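Local coordinates for protein putative platelet activating factor (Streptococcus pneumoniae, PDB 2HSJ) that is of unknown function but, as a GDSL-like member of the SGNH hydrolase clan, probably hydrolyses ester bonds in a lipid or acylated substrate, at residues 47-50 and 51-55; 100-103 and 104-108. All blocks are in the same frame, centred on the assembly; numbering follows the deposited sequence.

Contact 1 of 2, residues 47-50 and 51-55; sequences YYPL and QELFG
Leu50 CD2 tucks into the angle between two aromatic rings, over one face of Tyr48, offset toward its rim, and at the edge of Phe54 in plane, 3.7 Å from CE2. The rings themselves are inclined by 30° and slid so far apart that they barely overlap; they meet at the phenol end, where Tyr48 OH lies 3.3 Å from Phe54 CZ, oblique to that ring, with Tyr48 CZ 3.7 Å from Phe54 CE2 behind it. The trans chi1 of Tyr48 (-159°) swings its ring toward Phe54. Beside this group Pro49 CG touches Leu53 CD1 at 3.6 Å. Pro49 is both the centre of an inverse gamma turn, whose Leu50 N to Tyr48 O bond is weak, and the N-cap of helix 50-54. Bonds within this short helix include Leu53 N to Pro49 O (3.1 Å), a straighter one from Phe54 N to Leu50 O (2.8 Å, N-H...O angle 158°), and Gly55 N to Gln51 O (2.8 Å). Gly55, at positive phi, is the first residue to leave it. At the polar rim, Tyr48 OH bonds Ser206 OG of helix 199-209. Toward the second subunit, Glu52 OE1 forms a salt bridge with its Arg63, and Gln51 NE2 donates to its Ile60 O.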
ATOM      1  N   TYR D  47       5.854   8.757  20.456  1.00 10.50           N
ATOM      2  CA  TYR D  47       5.845  10.164  20.032  1.00 11.19           C
ATOM      3  C   TYR D  47       6.662  10.432  18.769  1.00 11.59           C
ATOM      4  O   TYR D  47       6.757  11.599  18.296  1.00 12.21           O
ATOM      5  CB  TYR D  47       6.361  11.092  21.148  1.00 13.23           C
ATOM      6  CG  TYR D  47       5.741  10.901  22.514  1.00 14.64           C
ATOM      7  CD1 TYR D  47       4.415  10.490  22.661  1.00 13.94           C
ATOM      8  CD2 TYR D  47       6.485  11.198  23.664  1.00 16.98           C
ATOM      9  CE1 TYR D  47       3.837  10.338  23.970  1.00 14.98           C
ATOM     10  CE2 TYR D  47       5.933  11.050  24.929  1.00 18.27           C
ATOM     11  CZ  TYR D  47       4.622  10.618  25.068  1.00 16.52           C
ATOM     12  OH  TYR D  47       4.119  10.480  26.354  1.00 19.59           O
ATOM     13  N   TYR D  48       7.214   9.384  18.180  1.00 10.79           N
ATOM     14  CA  TYR D  48       8.083   9.513  17.015  1.00 10.43           C
ATOM     15  C   TYR D  48       7.264   9.871  15.785  1.00 10.90           C
ATOM     16  O   TYR D  48       6.341   9.111  15.410  1.00 10.33           O
ATOM     17  CB  TYR D  48       8.734   8.155  16.795  1.00 10.66           C
ATOM     18  CG  TYR D  48      10.038   8.136  15.980  1.00 10.04           C
ATOM     19  CD1 TYR D  48      11.078   7.303  16.374  1.00 10.71           C
ATOM     20  CD2 TYR D  48      10.235   8.946  14.853  1.00 11.66           C
ATOM     21  CE1 TYR D  48      12.254   7.227  15.670  1.00 10.50           C
ATOM     22  CE2 TYR D  48      11.448   8.880  14.092  1.00  9.95           C
ATOM     23  CZ  TYR D  48      12.470   8.034  14.559  1.00  9.91           C
ATOM     24  OH  TYR D  48      13.666   7.940  13.855  1.00 10.95           O
ATOM     25  N   PRO D  49       7.587  11.005  15.128  1.00 10.34           N
ATOM     26  CA  PRO D  49       6.882  11.355  13.872  1.00 10.27           C
ATOM     27  C   PRO D  49       7.436  10.576  12.724  1.00 11.13           C
ATOM     28  O   PRO D  49       8.153  11.073  11.862  1.00 10.31           O
ATOM     29  CB  PRO D  49       7.146  12.862  13.700  1.00 10.65           C
ATOM     30  CG  PRO D  49       8.461  13.087  14.416  1.00 13.36           C
ATOM     31  CD  PRO D  49       8.564  12.041  15.537  1.00 10.42           C
ATOM     32  N   LEU D  50       7.068   9.304  12.681  1.00 10.42           N
ATOM     33  CA  LEU D  50       7.638   8.408  11.673  1.00 10.70           C
ATOM     34  C   LEU D  50       7.348   8.801  10.227  1.00 10.59           C
ATOM     35  O   LEU D  50       8.239   8.780   9.382  1.00 11.98           O
ATOM     36  CB  LEU D  50       7.142   6.991  11.928  1.00 11.70           C
ATOM     37  CG  LEU D  50       7.589   6.396  13.245  1.00 11.61           C
ATOM     38  CD1 LEU D  50       6.729   5.155  13.604  1.00 13.43           C
ATOM     39  CD2 LEU D  50       9.038   6.019  13.189  1.00 14.42           C
ATOM     40  N   GLN D  51       6.079   9.099   9.960  1.00  9.82           N
ATOM     41  CA  GLN D  51       5.680   9.448   8.592  1.00 10.81           C
ATOM     42  C   GLN D  51       6.456  10.645   8.090  1.00 10.11           C
ATOM     43  O   GLN D  51       6.964  10.644   6.973  1.00 10.93           O
ATOM     44  CB  GLN D  51       4.193   9.788   8.562  1.00 11.43           C
ATOM     45  CG  GLN D  51       3.697  10.252   7.227  1.00 13.75           C
ATOM     46  CD  GLN D  51       2.378  10.968   7.356  1.00 13.81           C
ATOM     47  OE1 GLN D  51       2.206  11.838   8.208  1.00 13.65           O
ATOM     48  NE2 GLN D  51       1.440  10.627   6.478  1.00 14.50           N
ATOM     49  N   GLU D  52       6.483  11.708   8.906  1.00  9.33           N
ATOM     50  CA  GLU D  52       7.040  12.963   8.417  1.00  8.73           C
ATOM     51  C   GLU D  52       8.565  12.974   8.368  1.00  9.63           C
ATOM     52  O   GLU D  52       9.139  13.844   7.691  1.00  9.99           O
ATOM     53  CB  GLU D  52       6.465  14.138   9.204  1.00  9.45           C
ATOM     54  CG  GLU D  52       4.982  14.259   9.011  1.00 10.59           C
ATOM     55  CD  GLU D  52       4.449  15.493   9.700  1.00 12.35           C
ATOM     56  OE1 GLU D  52       4.546  16.599   9.140  1.00 11.36           O
ATOM     57  OE2 GLU D  52       3.961  15.362  10.846  1.00 14.50           O
ATOM     58  N   LEU D  53       9.200  12.034   9.066  1.00  9.45           N
ATOM     59  CA  LEU D  53      10.680  11.995   9.021  1.00 10.85           C
ATOM     60  C   LEU D  53      11.237  10.874   8.152  1.00 11.17           C
ATOM     61  O   LEU D  53      12.366  11.001   7.644  1.00 10.98           O
ATOM     62  CB  LEU D  53      11.272  11.957  10.438  1.00 11.21           C
ATOM     63  CG  LEU D  53      10.930  13.200  11.278  1.00 12.68           C
ATOM     64  CD1 LEU D  53      11.564  13.027  12.658  1.00 12.75           C
ATOM     65  CD2 LEU D  53      11.418  14.510  10.658  1.00 11.96           C
ATOM     66  N   PHE D  54      10.506   9.760   8.020  1.00 10.91           N
ATOM     67  CA  PHE D  54      10.954   8.687   7.103  1.00 11.87           C
ATOM     68  C   PHE D  54      10.235   8.682   5.748  1.00 12.89           C
ATOM     69  O   PHE D  54      10.724   8.107   4.776  1.00 15.69           O
ATOM     70  CB  PHE D  54      10.762   7.317   7.756  1.00 11.62           C
ATOM     71  CG  PHE D  54      11.724   7.019   8.882  1.00 12.86           C
ATOM     72  CD1 PHE D  54      13.105   6.925   8.636  1.00 11.18           C
ATOM     73  CD2 PHE D  54      11.246   6.802  10.166  1.00 14.75           C
ATOM     74  CE1 PHE D  54      13.978   6.628   9.677  1.00 13.57           C
ATOM     75  CE2 PHE D  54      12.088   6.502  11.226  1.00 14.55           C
ATOM     76  CZ  PHE D  54      13.476   6.403  10.983  1.00 13.47           C
ATOM     77  N   GLY D  55       9.058   9.308   5.694  1.00 12.67           N
ATOM     78  CA  GLY D  55       8.225   9.262   4.499  1.00 13.43           C
ATOM     79  C   GLY D  55       7.274   8.081   4.493  1.00 13.40           C
ATOM     80  O   GLY D  55       7.189   7.332   5.461  1.00 13.44           O
TER

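Contact 2 of 2, residues 100-103 and 104-108; sequences KDVP and VNEAL
Pro103 O takes two amide hydrogens from the first turn of helix 104-121. The bond from Ala107 N is 3.1 Å long and nearly straight, with an N-H...O angle of 167°; Glu106 N is closer, at 2.9 Å, but its 121° angle makes that bond weak. Leu108 N to Val104 O, 2.9 Å, carries the pattern into the next residue. Pro103 is thus the N-cap, and the helix starts directly behind a tight connection: helix 95-99 ends in a Schellman motif with Asp101, at positive phi, as its C-prime residue, and Val102 and Pro103 bridge to the next helix. The extended Glu106 side chain reaches back along this bridge. Its chi1 of 179° points CG away from the backbone N and brings the carboxylate alongside the preceding loop, with OE1 3.8 Å from Pro103 CD and OE2 4.0 Å from Val102 CG1. These are van der Waals contacts, and the Val102 and Glu106 side chains cross at about a right angle. The same Val102 CG1 approaches Ala107 CB at 4.4 Å. Val104 and Ala107 also pack against Trp156 of helix 150-164, and Ala107 touches Asp97.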
ATOM      1  N   LYS D 100      13.281   3.103  36.769  1.00 13.24           N
ATOM      2  CA  LYS D 100      12.583   2.398  37.858  1.00 15.15           C
ATOM      3  C   LYS D 100      13.487   1.428  38.615  1.00 15.31           C
ATOM      4  O   LYS D 100      13.007   0.663  39.475  1.00 15.82           O
ATOM      5  CB  LYS D 100      11.389   1.622  37.300  1.00 15.56           C
ATOM      6  CG  LYS D 100      10.216   2.486  36.893  1.00 17.02           C
ATOM      7  CD  LYS D 100       9.466   3.003  38.092  1.00 21.09           C
ATOM      8  CE  LYS D 100       8.372   3.976  37.681  1.00 24.39           C
ATOM      9  NZ  LYS D 100       7.737   4.547  38.917  1.00 27.81           N
ATOM     10  N   ASP D 101      14.780   1.453  38.306  1.00 15.58           N
ATOM     11  CA  ASP D 101      15.775   0.602  38.983  1.00 16.28           C
ATOM     12  C   ASP D 101      15.499  -0.915  38.850  1.00 16.23           C
ATOM     13  O   ASP D 101      15.817  -1.706  39.747  1.00 16.20           O
ATOM     14  CB  ASP D 101      15.937   1.024  40.456  1.00 17.35           C
ATOM     15  CG  ASP D 101      17.360   0.882  40.952  1.00 19.17           C
ATOM     16  OD1 ASP D 101      18.306   0.787  40.132  1.00 23.26           O
ATOM     17  OD2 ASP D 101      17.538   0.854  42.188  1.00 23.07           O
ATOM     18  N   VAL D 102      14.924  -1.316  37.718  1.00 15.25           N
ATOM     19  CA  VAL D 102      14.747  -2.735  37.361  1.00 14.97           C
ATOM     20  C   VAL D 102      16.127  -3.388  37.207  1.00 15.24           C
ATOM     21  O   VAL D 102      16.993  -2.785  36.584  1.00 14.75           O
ATOM     22  CB  VAL D 102      13.972  -2.857  36.029  1.00 14.18           C
ATOM     23  CG1 VAL D 102      13.962  -4.305  35.537  1.00 13.98           C
ATOM     24  CG2 VAL D 102      12.565  -2.352  36.219  1.00 14.02           C
ATOM     25  N   PRO D 103      16.352  -4.582  37.813  1.00 15.46           N
ATOM     26  CA  PRO D 103      17.686  -5.188  37.643  1.00 15.48           C
ATOM     27  C   PRO D 103      17.996  -5.451  36.178  1.00 15.17           C
ATOM     28  O   PRO D 103      17.123  -5.908  35.435  1.00 15.53           O
ATOM     29  CB  PRO D 103      17.592  -6.507  38.430  1.00 15.98           C
ATOM     30  CG  PRO D 103      16.492  -6.247  39.458  1.00 16.07           C
ATOM     31  CD  PRO D 103      15.493  -5.395  38.696  1.00 15.78           C
ATOM     32  N   VAL D 104      19.220  -5.140  35.757  1.00 15.21           N
ATOM     33  CA  VAL D 104      19.581  -5.327  34.350  1.00 15.10           C
ATOM     34  C   VAL D 104      19.326  -6.759  33.862  1.00 15.08           C
ATOM     35  O   VAL D 104      18.838  -6.965  32.756  1.00 14.54           O
ATOM     36  CB  VAL D 104      21.022  -4.824  34.032  1.00 15.33           C
ATOM     37  CG1 VAL D 104      22.100  -5.597  34.820  1.00 16.38           C
ATOM     38  CG2 VAL D 104      21.314  -4.879  32.534  1.00 14.88           C
ATOM     39  N   ASN D 105      19.645  -7.755  34.685  1.00 15.03           N
ATOM     40  CA  ASN D 105      19.384  -9.146  34.326  1.00 15.95           C
ATOM     41  C   ASN D 105      17.902  -9.464  34.127  1.00 15.66           C
ATOM     42  O   ASN D 105      17.560 -10.308  33.299  1.00 16.51           O
ATOM     43  CB  ASN D 105      19.941 -10.092  35.390  1.00 15.63           C
ATOM     44  CG  ASN D 105      21.457 -10.216  35.347  1.00 18.06           C
ATOM     45  OD1 ASN D 105      22.103  -9.891  34.347  1.00 21.98           O
ATOM     46  ND2 ASN D 105      22.034 -10.705  36.441  1.00 19.43           N
ATOM     47  N   GLU D 106      17.025  -8.805  34.888  1.00 15.25           N
ATOM     48  CA  GLU D 106      15.598  -8.968  34.666  1.00 15.20           C
ATOM     49  C   GLU D 106      15.172  -8.342  33.325  1.00 14.50           C
ATOM     50  O   GLU D 106      14.460  -8.970  32.549  1.00 14.53           O
ATOM     51  CB  GLU D 106      14.800  -8.380  35.831  1.00 14.41           C
ATOM     52  CG  GLU D 106      13.275  -8.478  35.699  1.00 17.46           C
ATOM     53  CD  GLU D 106      12.566  -7.946  36.948  1.00 17.47           C
ATOM     54  OE1 GLU D 106      13.003  -8.263  38.077  1.00 22.95           O
ATOM     55  OE2 GLU D 106      11.577  -7.210  36.803  1.00 21.63           O
ATOM     56  N   ALA D 107      15.620  -7.118  33.048  1.00 14.49           N
ATOM     57  CA  ALA D 107      15.333  -6.502  31.743  1.00 13.90           C
ATOM     58  C   ALA D 107      15.844  -7.359  30.571  1.00 13.66           C
ATOM     59  O   ALA D 107      15.150  -7.528  29.560  1.00 14.05           O
ATOM     60  CB  ALA D 107      15.914  -5.100  31.659  1.00 14.94           C
ATOM     61  N   LEU D 108      17.071  -7.864  30.693  0.50 13.79           N
ATOM     62  CA  LEU D 108      17.651  -8.712  29.658  0.50 13.89           C
ATOM     63  C   LEU D 108      16.827  -9.971  29.437  0.50 13.52           C
ATOM     64  O   LEU D 108      16.489 -10.294  28.294  0.50 14.14           O
ATOM     65  CB  LEU D 108      19.097  -9.091  30.002  0.50 14.17           C
ATOM     66  CG  LEU D 108      20.125  -7.959  29.966  0.50 14.69           C
ATOM     67  CD1 LEU D 108      21.472  -8.482  30.475  0.50 14.13           C
ATOM     68  CD2 LEU D 108      20.237  -7.317  28.579  0.50 14.66           C
TER

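Contacts 1 and 2 each begin a helix with a proline at the N-cap, but they lie on opposite sides of the chain's centre, with their own centres 30 Å apart and their nearest atoms about 14 Å apart. Between them runs the parallel sheet of the SGNH-type fold. Contact 1 belongs to the side of edge strand 60-64 and faces the second subunit, whereas contact 2 starts helix 104-121, lies at the surface beside helix 150-164 and meets no other chain of the assembly. A bound magnesium ion lies about 13 Å from the side chain of Phe54. Glycerols, probably from the crystallisation liquor, hydrogen-bond to Glu52 OE2 and to Phe54 O.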